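Local coordinates for protein beta sliding clamp (Borrelia burgdorferi, PDB 6DJ8) that probably encircles DNA as a ring-shaped head-to-tail homodimer, tethering DNA polymerases and other proteins to it and so making them processive, at residues L46-V49 against L54-K57; V102-E105 against L110-M113; E364-F367 against L373-S376. All blocks are in the same frame, centred on the assembly; numbering follows the deposited sequence.

Interaction 1: L46-V49 against L54-K57; sequences LIEV and LIIK
The flat groups here are the backbone carbonyls of E48 and I55, each met in its own plane by the N-H of the other residue: I55 N reaches E48 O at 2.7 Å and E48 N reaches I55 O at 2.7 Å. One face of the sheet carries E48 and I55 with L46 and K57; the other carries I47, V49, L54 and I56. This is an antiparallel β-hairpin of the N-terminal domain, and a second pair of bonds, farther from the turn, joins L46 and K57, K57 N to L46 O being 2.7 Å and L46 N to K57 O 2.9 Å. On the more polar face the extended K57 chain carries NZ out to Y142 O and N141 OD1, while E48 OE1 makes a weak, long ion pair with K78. The opposite face is purely aliphatic between the two strands, and F15 of strand 14-18 packs against I47, V49 and L54. There I56 CG1 meets I47 CG2 at 3.9 Å. L54 has CG anti to its own N (chi1 -173°), which brings CD1 back under the partner strand, 3.5 Å from E48 O and 3.8 Å from V49 CG2.

Interaction 2: V102-E105 against L110-M113; sequences VFNE and LEIM
F103 and L110 cross at about a right angle, and the tip of the leucine does the touching: L110 CD1 comes up obliquely to the phenylalanine ring, 3.7 Å from F103 CD1. With CG anti to the backbone N (chi1 178°), the ring lies on the carbonyl side, and E105 N of its own chain stands 4.0 Å above the plane, over its centre. F103 and L110 form the non-hydrogen-bonded pair of this antiparallel β-hairpin. Next to them V102 and E111 form a hydrogen-bonded pair, with V102 N to E111 O and E111 N to V102 O both 2.7 Å.

On the face of V102 and E111 the side chains lean over their neighbours diagonally. M113 is bent at chi2 and chi3, so that the methyl CE folds back across the sheet to V102 CG2 at 3.9 Å, the two side chains meeting at a slant. E111 is likewise kinked, at chi2 (-112°), and its carboxylate slants towards N104, OE2 standing 4.0 Å from N104 CB, with the amide and carboxylate planes 35° apart. The other oxygen, OE1, is hydrogen-bonded to H126 NE2, which helps fix the rotation of the carboxylate.

The hairpin lies inside its sheet, flanked by strand 14-18 beyond 98-104 and by strand 126-130 beyond 109-114, with L110 and I112 bonded through their backbones to E129 and L127. F103 and L110 face inward, where V79 of strand 77-82 touches both and I81 touches L110, so the pair packs this sheet of the N-terminal domain against the neighbouring one.

Interaction 3: E364-F367 against L373-S376; sequences EIQF and LKLS
S376 OG donates to E364 OE1 at 2.8 Å, reaching the carboxylate on its anti side and 34° out of its plane. In the serine, chi1 (53°) sets the hydroxyl between the backbone N and the carbonyl carbon, on the side of E364. The same two residues are tied through their main chains, E364 N to S376 O at 2.8 Å and S376 N to E364 O at 3.1 Å. At the next hydrogen-bonded pair, Q366 and K374 repeat the backbone pattern, K374 N meeting Q366 O at 2.8 Å. Their side chains run alongside each other in the same direction, but the bond from K374 NZ to Q366 OE1 is weak, at 3.4 Å.

This is a β-hairpin of the C-terminal domain, lying between strands 278-283 and 383-387 of a long antiparallel sheet. The face bearing I365, F367, L373 and L375 is apolar. L373 touches two partners: CG meets I365 CG2 at 3.7 Å, while CD1 comes obliquely to the F367 ring, 3.5 Å from its CD1. F367 also meets the ring of F308, and M344 of strand 342-347 touches both F367 and L373. Helix 348-355 covers the other end, F351 against I365 and A354 against L375.

Overall arrangement
All three interactions are antiparallel hairpins, mostly buried and untouched by the other subunit. Interactions 1 and 2 share the N-terminal domain, their centres about 15 Å apart, but lie in different sheets whose apolar faces look at each other; V79, on the strand beside 46-49, contacts the side chains of both. Interaction 3 is in the C-terminal domain, its centre about 48 Å from interaction 1's. The sheets of interactions 1 and 3 each run on into central-domain strands, whereas, within this chain, interaction 2's is N-terminal throughout. Chemistry differs on the polar faces: interaction 3 bonds side chain to side chain across the hairpin, while K57 and E111 in the others find firm partners beyond their segments.

Interaction 1: L46-V49 against L54-K57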
loop_
_atom_site.group_PDB
_atom_site.type_symbol
_atom_site.label_atom_id
_atom_site.label_comp_id
_atom_site.label_asym_id
_atom_site.label_seq_id
_atom_site.Cartn_x
_atom_site.Cartn_y
_atom_site.Cartn_z
ATOM N N LEU A 46 24.962 13.574 -5.458
ATOM C CA LEU A 46 26.225 13.874 -6.111
ATOM C C LEU A 46 26.969 12.561 -6.266
ATOM O O LEU A 46 27.189 11.856 -5.281
ATOM C CB LEU A 46 27.045 14.885 -5.306
ATOM C CG LEU A 46 28.480 15.129 -5.777
ATOM C CD1 LEU A 46 28.488 15.809 -7.122
ATOM C CD2 LEU A 46 29.280 15.972 -4.752
ATOM N N ILE A 47 27.308 12.204 -7.503
ATOM C CA ILE A 47 28.099 11.007 -7.750
ATOM C C ILE A 47 29.455 11.436 -8.267
ATOM O O ILE A 47 29.566 12.393 -9.047
ATOM C CB ILE A 47 27.422 10.020 -8.724
ATOM C CG1 ILE A 47 27.339 10.601 -10.125
ATOM C CG2 ILE A 47 26.072 9.583 -8.198
ATOM C CD1 ILE A 47 27.778 9.614 -11.176
ATOM N N GLU A 48 30.491 10.754 -7.797
ATOM C CA GLU A 48 31.851 11.082 -8.184
ATOM C C GLU A 48 32.547 9.812 -8.628
ATOM O O GLU A 48 32.503 8.798 -7.923
ATOM C CB GLU A 48 32.630 11.732 -7.036
ATOM C CG GLU A 48 34.125 11.691 -7.274
ATOM C CD GLU A 48 34.927 12.453 -6.231
ATOM O OE1 GLU A 48 34.451 12.589 -5.081
ATOM O OE2 GLU A 48 36.035 12.916 -6.575
ATOM N N VAL A 49 33.155 9.863 -9.807
ATOM C CA VAL A 49 34.031 8.801 -10.272
ATOM C C VAL A 49 35.442 9.147 -9.834
ATOM O O VAL A 49 35.968 10.207 -10.192
ATOM C CB VAL A 49 33.958 8.642 -11.797
ATOM C CG1 VAL A 49 35.081 7.737 -12.267
ATOM C CG2 VAL A 49 32.609 8.095 -12.200
ATOM N N LEU A 54 33.097 4.575 -7.388
ATOM C CA LEU A 54 32.040 5.563 -7.479
ATOM C C LEU A 54 31.660 6.016 -6.076
ATOM O O LEU A 54 31.324 5.185 -5.225
ATOM C CB LEU A 54 30.821 4.972 -8.175
ATOM C CG LEU A 54 29.711 5.982 -8.463
ATOM C CD1 LEU A 54 30.110 6.890 -9.619
ATOM C CD2 LEU A 54 28.387 5.279 -8.711
ATOM N N ILE A 55 31.685 7.324 -5.835
ATOM C CA ILE A 55 31.274 7.875 -4.546
ATOM C C ILE A 55 29.911 8.519 -4.741
ATOM O O ILE A 55 29.750 9.394 -5.598
ATOM C CB ILE A 55 32.271 8.912 -4.010
ATOM C CG1 ILE A 55 33.698 8.352 -3.959
ATOM C CG2 ILE A 55 31.810 9.369 -2.659
ATOM C CD1 ILE A 55 33.820 7.042 -3.275
ATOM N N ILE A 56 28.927 8.075 -3.971
ATOM C CA ILE A 56 27.579 8.628 -4.000
ATOM C C ILE A 56 27.370 9.414 -2.716
ATOM O O ILE A 56 27.584 8.885 -1.616
ATOM C CB ILE A 56 26.525 7.516 -4.155
ATOM C CG1 ILE A 56 26.689 6.821 -5.510
ATOM C CG2 ILE A 56 25.105 8.070 -4.011
ATOM C CD1 ILE A 56 25.994 5.497 -5.570
ATOM N N LYS A 57 26.991 10.683 -2.850
ATOM C CA LYS A 57 26.738 11.537 -1.693
ATOM C C LYS A 57 25.313 12.068 -1.740
ATOM O O LYS A 57 24.780 12.372 -2.817
ATOM C CB LYS A 57 27.719 12.713 -1.621
ATOM C CG LYS A 57 29.159 12.317 -1.316
ATOM C CD LYS A 57 30.062 13.563 -1.268
ATOM C CE LYS A 57 31.534 13.214 -1.374
ATOM N NZ LYS A 57 32.430 14.439 -1.358
#

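Interaction 2: V102-E105 against L110-M113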
loop_
_atom_site.group_PDB
_atom_site.type_symbol
_atom_site.label_atom_id
_atom_site.label_comp_id
_atom_site.label_asym_id
_atom_site.label_seq_id
_atom_site.Cartn_x
_atom_site.Cartn_y
_atom_site.Cartn_z
ATOM N N VAL A 102 27.231 7.376 -19.262
ATOM C CA VAL A 102 28.072 8.324 -19.978
ATOM C C VAL A 102 27.641 9.717 -19.561
ATOM O O VAL A 102 26.443 10.013 -19.532
ATOM C CB VAL A 102 27.948 8.151 -21.504
ATOM C CG1 VAL A 102 28.808 9.185 -22.229
ATOM C CG2 VAL A 102 28.331 6.743 -21.920
ATOM N N PHE A 103 28.601 10.566 -19.217
ATOM C CA PHE A 103 28.280 11.936 -18.853
ATOM C C PHE A 103 28.534 12.811 -20.065
ATOM O O PHE A 103 29.664 12.887 -20.556
ATOM C CB PHE A 103 29.081 12.422 -17.646
ATOM C CG PHE A 103 28.805 13.855 -17.275
ATOM C CD1 PHE A 103 27.517 14.357 -17.325
ATOM C CD2 PHE A 103 29.816 14.682 -16.817
ATOM C CE1 PHE A 103 27.244 15.661 -16.975
ATOM C CE2 PHE A 103 29.552 15.992 -16.457
ATOM C CZ PHE A 103 28.264 16.483 -16.533
ATOM N N ASN A 104 27.495 13.507 -20.502
ATOM C CA ASN A 104 27.533 14.403 -21.656
ATOM C C ASN A 104 27.502 15.795 -21.055
ATOM O O ASN A 104 26.436 16.388 -20.872
ATOM C CB ASN A 104 26.329 14.146 -22.570
ATOM C CG ASN A 104 26.359 14.966 -23.856
ATOM O OD1 ASN A 104 25.421 14.898 -24.657
ATOM N ND2 ASN A 104 27.419 15.732 -24.062
ATOM N N GLU A 105 28.692 16.324 -20.773
ATOM C CA GLU A 105 28.780 17.646 -20.180
ATOM C C GLU A 105 28.329 18.727 -21.150
ATOM O O GLU A 105 27.774 19.743 -20.721
ATOM C CB GLU A 105 30.213 17.895 -19.713
ATOM C CG GLU A 105 30.361 18.946 -18.631
ATOM C CD GLU A 105 31.815 19.306 -18.389
ATOM O OE1 GLU A 105 32.606 19.259 -19.360
ATOM O OE2 GLU A 105 32.166 19.631 -17.232
ATOM N N LEU A 110 23.112 12.654 -18.638
ATOM C CA LEU A 110 23.658 11.322 -18.476
ATOM C C LEU A 110 23.018 10.460 -19.556
ATOM O O LEU A 110 21.798 10.493 -19.728
ATOM C CB LEU A 110 23.329 10.795 -17.086
ATOM C CG LEU A 110 24.488 10.475 -16.152
ATOM C CD1 LEU A 110 25.325 11.698 -15.953
ATOM C CD2 LEU A 110 23.901 10.023 -14.819
ATOM N N GLU A 111 23.834 9.759 -20.330
ATOM C CA GLU A 111 23.339 8.855 -21.354
ATOM C C GLU A 111 23.638 7.462 -20.835
ATOM O O GLU A 111 24.790 7.152 -20.506
ATOM C CB GLU A 111 24.020 9.105 -22.696
ATOM C CG GLU A 111 24.206 10.586 -23.008
ATOM C CD GLU A 111 23.360 11.056 -24.169
ATOM O OE1 GLU A 111 22.598 10.238 -24.728
ATOM O OE2 GLU A 111 23.460 12.248 -24.528
ATOM N N ILE A 112 22.609 6.627 -20.756
ATOM C CA ILE A 112 22.719 5.322 -20.130
ATOM C C ILE A 112 22.342 4.268 -21.154
ATOM O O ILE A 112 21.342 4.410 -21.874
ATOM C CB ILE A 112 21.830 5.230 -18.880
ATOM C CG1 ILE A 112 22.085 6.446 -17.980
ATOM C CG2 ILE A 112 22.064 3.928 -18.155
ATOM C CD1 ILE A 112 21.400 6.382 -16.601
ATOM N N MET A 113 23.150 3.222 -21.222
ATOM C CA MET A 113 22.919 2.119 -22.127
ATOM C C MET A 113 23.324 0.862 -21.385
ATOM O O MET A 113 24.084 0.916 -20.407
ATOM C CB MET A 113 23.712 2.293 -23.437
ATOM C CG MET A 113 25.225 2.383 -23.214
ATOM S SD MET A 113 26.032 3.680 -24.192
ATOM C CE MET A 113 25.171 5.129 -23.568
#

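Interaction 3: E364-F367 against L373-S376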
loop_
_atom_site.group_PDB
_atom_site.type_symbol
_atom_site.label_atom_id
_atom_site.label_comp_id
_atom_site.label_asym_id
_atom_site.label_seq_id
_atom_site.Cartn_x
_atom_site.Cartn_y
_atom_site.Cartn_z
ATOM N N GLU A 364 7.254 -8.384 31.121
ATOM C CA GLU A 364 6.953 -7.909 32.466
ATOM C C GLU A 364 6.345 -6.518 32.368
ATOM O O GLU A 364 6.866 -5.654 31.657
ATOM C CB GLU A 364 8.211 -7.875 33.340
ATOM C CG GLU A 364 9.093 -9.108 33.243
ATOM C CD GLU A 364 10.420 -8.926 33.978
ATOM O OE1 GLU A 364 11.223 -8.078 33.537
ATOM O OE2 GLU A 364 10.665 -9.627 34.974
ATOM N N ILE A 365 5.224 -6.317 33.056
ATOM C CA ILE A 365 4.554 -5.023 33.138
ATOM C C ILE A 365 4.364 -4.733 34.620
ATOM O O ILE A 365 3.641 -5.464 35.315
ATOM C CB ILE A 365 3.215 -5.002 32.402
ATOM C CG1 ILE A 365 3.419 -5.346 30.923
ATOM C CG2 ILE A 365 2.561 -3.634 32.569
ATOM C CD1 ILE A 365 2.132 -5.669 30.184
ATOM N N GLN A 366 5.027 -3.690 35.111
ATOM C CA GLN A 366 5.046 -3.370 36.529
ATOM C C GLN A 366 4.739 -1.891 36.704
ATOM O O GLN A 366 5.032 -1.073 35.825
ATOM C CB GLN A 366 6.404 -3.702 37.129
ATOM C CG GLN A 366 6.861 -5.106 36.800
ATOM C CD GLN A 366 8.280 -5.375 37.235
ATOM O OE1 GLN A 366 8.976 -4.480 37.708
ATOM N NE2 GLN A 366 8.713 -6.619 37.094
ATOM N N PHE A 367 4.155 -1.549 37.846
ATOM C CA PHE A 367 3.776 -0.167 38.105
ATOM C C PHE A 367 3.444 0.005 39.579
ATOM O O PHE A 367 3.036 -0.938 40.258
ATOM C CB PHE A 367 2.562 0.268 37.285
ATOM C CG PHE A 367 1.340 -0.550 37.539
ATOM C CD1 PHE A 367 1.145 -1.763 36.893
ATOM C CD2 PHE A 367 0.376 -0.110 38.441
ATOM C CE1 PHE A 367 -0.008 -2.520 37.135
ATOM C CE2 PHE A 367 -0.771 -0.856 38.686
ATOM C CZ PHE A 367 -0.961 -2.063 38.039
ATOM N N LEU A 373 3.982 3.142 34.037
ATOM C CA LEU A 373 4.023 1.730 33.698
ATOM C C LEU A 373 5.405 1.393 33.150
ATOM O O LEU A 373 5.923 2.100 32.276
ATOM C CB LEU A 373 2.946 1.418 32.657
ATOM C CG LEU A 373 2.349 0.025 32.589
ATOM C CD1 LEU A 373 1.545 -0.212 33.834
ATOM C CD2 LEU A 373 1.474 -0.112 31.355
ATOM N N LYS A 374 6.002 0.323 33.656
ATOM C CA LYS A 374 7.322 -0.105 33.217
ATOM C C LYS A 374 7.216 -1.426 32.478
ATOM O O LYS A 374 6.626 -2.386 32.989
ATOM C CB LYS A 374 8.289 -0.245 34.391
ATOM C CG LYS A 374 9.640 -0.827 33.989
ATOM C CD LYS A 374 10.663 -0.650 35.120
ATOM C CE LYS A 374 10.698 -1.861 36.042
ATOM N NZ LYS A 374 10.956 -3.130 35.310
ATOM N N LEU A 375 7.771 -1.460 31.273
ATOM C CA LEU A 375 7.814 -2.654 30.445
ATOM C C LEU A 375 9.241 -3.142 30.323
ATOM O O LEU A 375 10.137 -2.353 30.011
ATOM C CB LEU A 375 7.269 -2.381 29.039
ATOM C CG LEU A 375 5.775 -2.339 28.758
ATOM C CD1 LEU A 375 5.051 -1.496 29.761
ATOM C CD2 LEU A 375 5.526 -1.819 27.282
ATOM N N SER A 376 9.438 -4.442 30.505
ATOM C CA SER A 376 10.755 -5.031 30.371
ATOM C C SER A 376 10.615 -6.498 30.001
ATOM O O SER A 376 9.546 -7.104 30.143
ATOM C CB SER A 376 11.550 -4.890 31.671
ATOM O OG SER A 376 10.793 -5.409 32.747
#